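Local coordinates for protein subtilisin-like serine protease (Fervidobacterium pennivorans, PDB 1R6V) that degrades keratin into peptides as a subtilisin-like serine protease, allowing the bacterium to grow on native feathers, at residues A[60-65]-A[281-286]; A[254-257]-A[263-266]; A[619-624]-A[645-650]. The protein carries 1 engineered substitution. All coordinates share one frame; numbering follows the deposited sequence.

Contact 1. Residues A[60-65]-A[281-286]; sequences PQIKVV and FDYAME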
# COMPACT_ATOMS: atom_id res chain seq x y z
N PRO A 60 -9.31 -2.17 15.81
CA PRO A 60 -10.33 -3.14 15.43
C PRO A 60 -11.09 -2.88 14.14
O PRO A 60 -11.54 -3.83 13.50
CB PRO A 60 -11.23 -3.21 16.68
CG PRO A 60 -11.05 -1.88 17.33
CD PRO A 60 -9.59 -1.55 17.12
N GLN A 61 -11.19 -1.61 13.74
CA GLN A 61 -11.90 -1.26 12.50
C GLN A 61 -11.31 -1.95 11.28
O GLN A 61 -12.03 -2.20 10.31
CB GLN A 61 -11.92 0.26 12.29
CG GLN A 61 -10.86 1.00 13.03
CD GLN A 61 -11.24 1.29 14.47
OE1 GLN A 61 -12.15 2.08 14.76
NE2 GLN A 61 -10.53 0.68 15.37
N ILE A 62 -10.00 -2.24 11.30
CA ILE A 62 -9.36 -2.97 10.20
C ILE A 62 -8.63 -4.22 10.72
O ILE A 62 -7.74 -4.76 10.06
CB ILE A 62 -8.36 -2.09 9.37
CG1 ILE A 62 -7.24 -1.56 10.26
CG2 ILE A 62 -9.12 -0.95 8.67
CD1 ILE A 62 -6.12 -0.83 9.47
N LYS A 63 -9.02 -4.67 11.91
CA LYS A 63 -8.44 -5.86 12.51
C LYS A 63 -6.91 -5.91 12.48
O LYS A 63 -6.31 -6.86 11.95
CB LYS A 63 -9.02 -7.11 11.85
CG LYS A 63 -10.49 -7.37 12.16
CD LYS A 63 -10.99 -8.54 11.32
CE LYS A 63 -12.33 -9.08 11.80
NZ LYS A 63 -12.22 -9.63 13.19
N VAL A 64 -6.30 -4.91 13.10
CA VAL A 64 -4.85 -4.81 13.17
C VAL A 64 -4.42 -4.53 14.59
O VAL A 64 -5.09 -3.81 15.32
CB VAL A 64 -4.30 -3.65 12.29
CG1 VAL A 64 -2.84 -3.36 12.64
CG2 VAL A 64 -4.40 -4.03 10.82
N VAL A 65 -3.32 -5.16 14.98
CA VAL A 65 -2.72 -4.94 16.29
C VAL A 65 -1.25 -4.70 15.99
O VAL A 65 -0.66 -5.45 15.21
CB VAL A 65 -2.78 -6.19 17.20
CG1 VAL A 65 -1.98 -5.93 18.48
CG2 VAL A 65 -4.22 -6.54 17.56
N PHE A 281 -6.75 2.51 3.57
CA PHE A 281 -7.22 3.26 2.42
C PHE A 281 -8.54 2.72 1.92
O PHE A 281 -9.44 3.49 1.57
CB PHE A 281 -6.19 3.25 1.30
CG PHE A 281 -5.30 4.46 1.31
CD1 PHE A 281 -4.42 4.68 2.36
CD2 PHE A 281 -5.41 5.41 0.30
CE1 PHE A 281 -3.63 5.86 2.42
CE2 PHE A 281 -4.64 6.59 0.34
CZ PHE A 281 -3.75 6.81 1.40
N ASP A 282 -8.67 1.39 1.90
CA ASP A 282 -9.90 0.76 1.43
C ASP A 282 -11.05 1.02 2.42
O ASP A 282 -12.21 1.14 2.02
CB ASP A 282 -9.67 -0.74 1.21
CG ASP A 282 -8.75 -1.03 0.02
OD1 ASP A 282 -8.41 -0.06 -0.71
OD2 ASP A 282 -8.37 -2.21 -0.18
N TYR A 283 -10.72 1.09 3.71
CA TYR A 283 -11.71 1.39 4.75
C TYR A 283 -12.29 2.78 4.49
O TYR A 283 -13.50 3.01 4.51
CB TYR A 283 -11.05 1.40 6.12
CG TYR A 283 -11.95 1.74 7.29
CD1 TYR A 283 -12.67 0.75 7.94
CD2 TYR A 283 -12.00 3.04 7.80
CE1 TYR A 283 -13.43 1.04 9.08
CE2 TYR A 283 -12.75 3.35 8.93
CZ TYR A 283 -13.46 2.34 9.57
OH TYR A 283 -14.21 2.62 10.69
N ALA A 284 -11.39 3.74 4.27
CA ALA A 284 -11.86 5.08 4.03
C ALA A 284 -12.73 5.14 2.77
O ALA A 284 -13.81 5.75 2.78
CB ALA A 284 -10.64 6.03 3.90
N MET A 285 -12.28 4.53 1.68
CA MET A 285 -13.06 4.58 0.43
C MET A 285 -14.41 3.86 0.56
O MET A 285 -15.41 4.29 -0.04
CB MET A 285 -12.23 4.03 -0.74
CG MET A 285 -11.04 4.95 -1.10
SD MET A 285 -10.13 4.58 -2.64
CE MET A 285 -9.07 3.15 -2.11
N GLU A 286 -14.44 2.79 1.35
CA GLU A 286 -15.68 2.05 1.55
C GLU A 286 -16.67 2.91 2.32
O GLU A 286 -17.88 2.71 2.23
CB GLU A 286 -15.40 0.73 2.30
CG GLU A 286 -15.00 -0.40 1.36
CD GLU A 286 -14.45 -1.63 2.06
OE1 GLU A 286 -14.84 -1.88 3.23
OE2 GLU A 286 -13.64 -2.36 1.44
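Gln61 and Ile62 lie against the side chain of Tyr283. Gln61 touches the ring with its CB and its backbone O: Gln61 CB is 3.6 Å from Tyr283 CE1 and 3.7 Å from Tyr283 OH, and Gln61 O is 3.7 Å from Tyr283 CE1. A bend at chi2 (-84°) carries the amide away from Tyr283. Ile62 meets the root of the ring with its CG2 methyl, 4.0 Å from Tyr283 CB and 4.0 Å from Tyr283 CD1 as well. The side chains of Ile62 and Tyr283 cross at about a right angle; Ile62 CG2 and Gln61 CB both come to the ring obliquely. Tyr283 has CG anti to its backbone N (chi1 178°), which sends the ring out from the helix toward the 60-65 loop. Its hydroxyl hydrogen-bonds to Asp258, whose helix 246-258 also touches Gln61. Within 60-65, Lys63 N hydrogen-bonds to Pro60 O at 3.1 Å. Ile62 O accepts a hydrogen bond from Arg90 NH2. Lys63 and Val64 both face Leu59, a G1 beta bulge. The contact sets the hairpin between strands 54-59 and 64-68, part of the propeptide's antiparallel sheet, against helix 275-286 of the catalytic domain. It is a propeptide-protease interface, as in subtilisin zymogens.

Contact 2. Residues A[254-257]-A[263-266]; sequences IWAT and VMNH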
# COMPACT_ATOMS: atom_id res chain seq x y z
N ILE A 254 -8.28 6.01 10.00
CA ILE A 254 -9.52 5.46 10.55
C ILE A 254 -10.24 6.52 11.39
O ILE A 254 -11.46 6.70 11.31
CB ILE A 254 -9.24 4.20 11.41
CG1 ILE A 254 -9.14 2.94 10.55
CG2 ILE A 254 -10.44 3.97 12.36
CD1 ILE A 254 -8.17 2.98 9.38
N TRP A 255 -9.48 7.23 12.23
CA TRP A 255 -10.05 8.28 13.07
C TRP A 255 -10.73 9.34 12.19
O TRP A 255 -11.86 9.74 12.44
CB TRP A 255 -8.94 8.94 13.88
CG TRP A 255 -9.42 9.82 15.00
CD1 TRP A 255 -9.61 9.46 16.31
CD2 TRP A 255 -9.72 11.22 14.91
NE1 TRP A 255 -10.01 10.56 17.04
CE2 TRP A 255 -10.09 11.65 16.21
CE3 TRP A 255 -9.72 12.16 13.86
CZ2 TRP A 255 -10.45 12.98 16.48
CZ3 TRP A 255 -10.09 13.48 14.14
CH2 TRP A 255 -10.44 13.88 15.43
N ALA A 256 -10.02 9.79 11.15
CA ALA A 256 -10.57 10.82 10.27
C ALA A 256 -11.85 10.37 9.59
O ALA A 256 -12.81 11.14 9.44
CB ALA A 256 -9.53 11.21 9.21
N THR A 257 -11.86 9.12 9.14
CA THR A 257 -13.03 8.55 8.48
C THR A 257 -14.20 8.49 9.46
O THR A 257 -15.33 8.89 9.15
CB THR A 257 -12.75 7.13 7.98
OG1 THR A 257 -11.69 7.17 7.01
CG2 THR A 257 -14.00 6.50 7.35
N VAL A 263 -12.86 13.80 2.32
CA VAL A 263 -11.74 13.74 1.37
C VAL A 263 -10.48 13.96 2.21
O VAL A 263 -10.51 14.66 3.22
CB VAL A 263 -11.87 14.82 0.23
CG1 VAL A 263 -12.04 16.21 0.83
CG2 VAL A 263 -10.65 14.75 -0.68
N MET A 264 -9.39 13.30 1.82
CA MET A 264 -8.10 13.44 2.53
C MET A 264 -7.01 13.80 1.53
O MET A 264 -7.04 13.33 0.40
CB MET A 264 -7.68 12.13 3.20
CG MET A 264 -8.74 11.54 4.14
SD MET A 264 -8.02 10.38 5.38
CE MET A 264 -9.52 9.42 5.83
N ASN A 265 -6.05 14.60 1.98
CA ASN A 265 -4.94 15.02 1.13
C ASN A 265 -3.67 14.33 1.66
O ASN A 265 -3.38 14.43 2.85
CB ASN A 265 -4.78 16.54 1.18
CG ASN A 265 -3.65 17.04 0.29
OD1 ASN A 265 -2.49 17.13 0.71
ND2 ASN A 265 -3.98 17.32 -0.96
N HIS A 266 -2.96 13.62 0.79
CA HIS A 266 -1.73 12.90 1.15
C HIS A 266 -0.57 13.24 0.22
O HIS A 266 -0.71 13.14 -1.00
CB HIS A 266 -1.91 11.38 0.99
CG HIS A 266 -3.01 10.80 1.82
ND1 HIS A 266 -2.82 10.33 3.10
CD2 HIS A 266 -4.32 10.61 1.53
CE1 HIS A 266 -3.97 9.87 3.57
NE2 HIS A 266 -4.90 10.04 2.63
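Met264 reaches from its strand to the helix and touches Ala256 and Thr257 with the end of its side chain. Its CB points toward the helix. CG lies anti to the carbonyl carbon (chi1 -54°), and the chain is extended beyond it, with chi2 -158° and chi3 -159°. This straight reach spans much of the gap between the backbones, where the CA atoms of Ala256 and Met264 are 8.5 Å apart. The terminal methyl CE of Met264 ends 3.8 Å from Ala256 CB. The sulfur is farther off, with Met264 SD 4.2 Å from Ala256 CB. Met264 and Thr257 cross at about a right angle, and Met264 CE comes to 3.3 Å from Thr257 OG1. This is a close packing contact of a methyl with an oxygen. The hydroxyl has its polar partner within its own helix: it hydrogen-bonds to the carbonyl of Ile253, one turn back.

Helix 246-258 leads through a short connection into strand 263-269, a strand of the mixed sheet in the subtilisin-like catalytic domain. Strand 157-162 runs parallel to it on one flank and strand 290-294 on the other. The helix packs over one face of this sheet, as in the alpha/beta core of the S8 family. Met264 fills the layer between them, with Ala159 of strand 157-162 touching both Met264 and Ala256. Thr257 also meets Tyr283 and Ala284 of helix 275-286. Neighbouring Val263 and Asn265 pack on helix 380-397, whose first turn carries Ser381, assigned to the charge relay system. The Met264 side chain lies about 10 Å from that of Asp162, assigned as the aspartate of the same system.

Contact 3. Residues A[619-624]-A[645-650]; sequences ITIQGT and TIIDDF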
# COMPACT_ATOMS: atom_id res chain seq x y z
N ILE A 619 22.82 -43.35 6.11
CA ILE A 619 22.58 -43.62 4.72
C ILE A 619 22.02 -42.37 4.07
O ILE A 619 21.03 -41.79 4.54
CB ILE A 619 21.61 -44.82 4.52
CG1 ILE A 619 21.43 -45.09 3.03
CG2 ILE A 619 20.26 -44.53 5.16
CD1 ILE A 619 20.77 -46.44 2.75
N THR A 620 22.69 -41.92 3.01
CA THR A 620 22.25 -40.74 2.29
C THR A 620 21.26 -41.20 1.23
O THR A 620 21.54 -42.12 0.47
CB THR A 620 23.42 -40.01 1.62
OG1 THR A 620 24.25 -39.43 2.62
CG2 THR A 620 22.90 -38.92 0.69
N ILE A 621 20.09 -40.57 1.20
CA ILE A 621 19.07 -40.92 0.23
C ILE A 621 18.98 -39.78 -0.76
O ILE A 621 18.90 -38.62 -0.36
CB ILE A 621 17.72 -41.14 0.94
CG1 ILE A 621 17.92 -42.17 2.06
CG2 ILE A 621 16.66 -41.56 -0.05
CD1 ILE A 621 16.71 -42.38 2.95
N GLN A 622 19.02 -40.09 -2.05
CA GLN A 622 18.98 -39.05 -3.08
C GLN A 622 17.85 -39.26 -4.07
O GLN A 622 17.41 -40.38 -4.29
CB GLN A 622 20.32 -39.02 -3.82
CG GLN A 622 21.51 -38.58 -2.98
CD GLN A 622 22.84 -38.76 -3.69
OE1 GLN A 622 23.36 -39.87 -3.78
NE2 GLN A 622 23.38 -37.67 -4.23
N GLY A 623 17.39 -38.18 -4.69
CA GLY A 623 16.32 -38.31 -5.66
C GLY A 623 16.23 -37.08 -6.54
O GLY A 623 17.09 -36.21 -6.48
N THR A 624 15.20 -37.03 -7.37
CA THR A 624 14.99 -35.90 -8.25
C THR A 624 13.53 -35.48 -8.14
O THR A 624 12.63 -36.31 -8.21
CB THR A 624 15.31 -36.28 -9.73
OG1 THR A 624 16.67 -36.71 -9.82
CG2 THR A 624 15.08 -35.10 -10.67
N THR A 645 13.67 -39.65 8.21
CA THR A 645 14.39 -38.44 7.88
C THR A 645 13.61 -37.68 6.82
O THR A 645 12.67 -38.21 6.24
CB THR A 645 15.83 -38.72 7.40
OG1 THR A 645 16.54 -37.48 7.35
CG2 THR A 645 15.85 -39.37 6.02
N ILE A 646 14.01 -36.43 6.59
CA ILE A 646 13.37 -35.57 5.60
C ILE A 646 14.32 -35.41 4.41
O ILE A 646 15.53 -35.36 4.59
CB ILE A 646 13.06 -34.16 6.18
CG1 ILE A 646 12.09 -34.28 7.36
CG2 ILE A 646 12.42 -33.27 5.11
CD1 ILE A 646 12.76 -34.68 8.64
N ILE A 647 13.77 -35.32 3.21
CA ILE A 647 14.57 -35.19 2.00
C ILE A 647 14.17 -33.95 1.22
O ILE A 647 12.99 -33.79 0.90
CB ILE A 647 14.32 -36.38 1.04
CG1 ILE A 647 14.53 -37.71 1.77
CG2 ILE A 647 15.22 -36.26 -0.18
CD1 ILE A 647 15.94 -37.98 2.16
N ASP A 648 15.12 -33.09 0.88
CA ASP A 648 14.78 -31.92 0.09
C ASP A 648 16.01 -31.34 -0.61
O ASP A 648 17.10 -31.91 -0.51
CB ASP A 648 14.07 -30.86 0.96
CG ASP A 648 14.92 -30.38 2.11
OD1 ASP A 648 16.11 -30.11 1.88
OD2 ASP A 648 14.38 -30.26 3.24
N ASP A 649 15.85 -30.22 -1.31
CA ASP A 649 16.99 -29.66 -2.02
C ASP A 649 18.06 -29.03 -1.14
O ASP A 649 19.10 -28.58 -1.63
CB ASP A 649 16.54 -28.66 -3.13
CG ASP A 649 15.38 -27.77 -2.71
OD1 ASP A 649 14.70 -28.06 -1.71
OD2 ASP A 649 15.14 -26.76 -3.42
N PHE A 650 17.82 -29.05 0.16
CA PHE A 650 18.79 -28.50 1.10
C PHE A 650 19.27 -29.58 2.06
O PHE A 650 19.81 -29.28 3.11
CB PHE A 650 18.17 -27.34 1.89
CG PHE A 650 17.79 -26.18 1.03
CD1 PHE A 650 16.55 -26.14 0.39
CD2 PHE A 650 18.68 -25.13 0.84
CE1 PHE A 650 16.20 -25.08 -0.43
CE2 PHE A 650 18.35 -24.06 0.03
CZ PHE A 650 17.11 -24.03 -0.61
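Strands 619-627 and 644-647 face each other across a layer of side chains, with Ile621 and Ile647 opposed and their CA atoms 7.5 Å apart. Both isoleucines direct CB toward the other strand. The ethyl end of Ile647 does most of the touching. Its CD1 methyl is 3.8 Å from Ile621 CB and 3.9 Å from Ile621 O, so it rests on the base of the other side chain and beside its backbone. A bend at chi2 (-68°) turns this methyl out of line with the rest of the chain. Ile621 is extended instead. Its CD1 runs on toward Thr645, where it stays 4.4 Å from Thr645 CG2. That threonine gives its methyl to the contact, while its hydroxyl bonds to the carbonyl of Val637.

The two strands belong to different antiparallel sheets of the second beta-sandwich domain. Strand 619-627 lies between strands 558-562 and 630-638, and strand 644-647 pairs with 604-610. The isoleucine pair is therefore core filling between the two layers of the sandwich. Val634 of strand 630-638 packs on Ile647 as well.

Farther along, Asp648 OD1 accepts the backbone N-H of Phe650, with Phe650 N 2.6 Å from Asp648 OD1 and an N-H...O angle of 146°, and forms an Asx turn. The donor meets the anti side of the carboxylate, 21° out of its plane. This buried carboxylate also takes the backbone N-H groups of Gly652, at OD1, and Leu653, at OD2.

How the contacts relate
Contacts 1 and 2 are neighbours, with centres 12 Å apart. Helix 275-286 of contact 1 packs on both elements of contact 2: Tyr283 and Ala284 meet Thr257, and Phe281 meets His266. Gln61 of the propeptide also touches Ile254. Contact 2 is buried within the catalytic domain, whereas contact 1 is partly buried at the border with the propeptide. Contact 3 is also buried, between the two sheets of a beta-sandwich domain, its nearest atoms about 30 Å from contact 1. All three are held by packing, though methyl or methylene groups meet a hydroxyl oxygen in contacts 1 and 2. Contact 1 uses an aromatic ring, contact 2 a methionine methyl and contact 3 branched aliphatic chains.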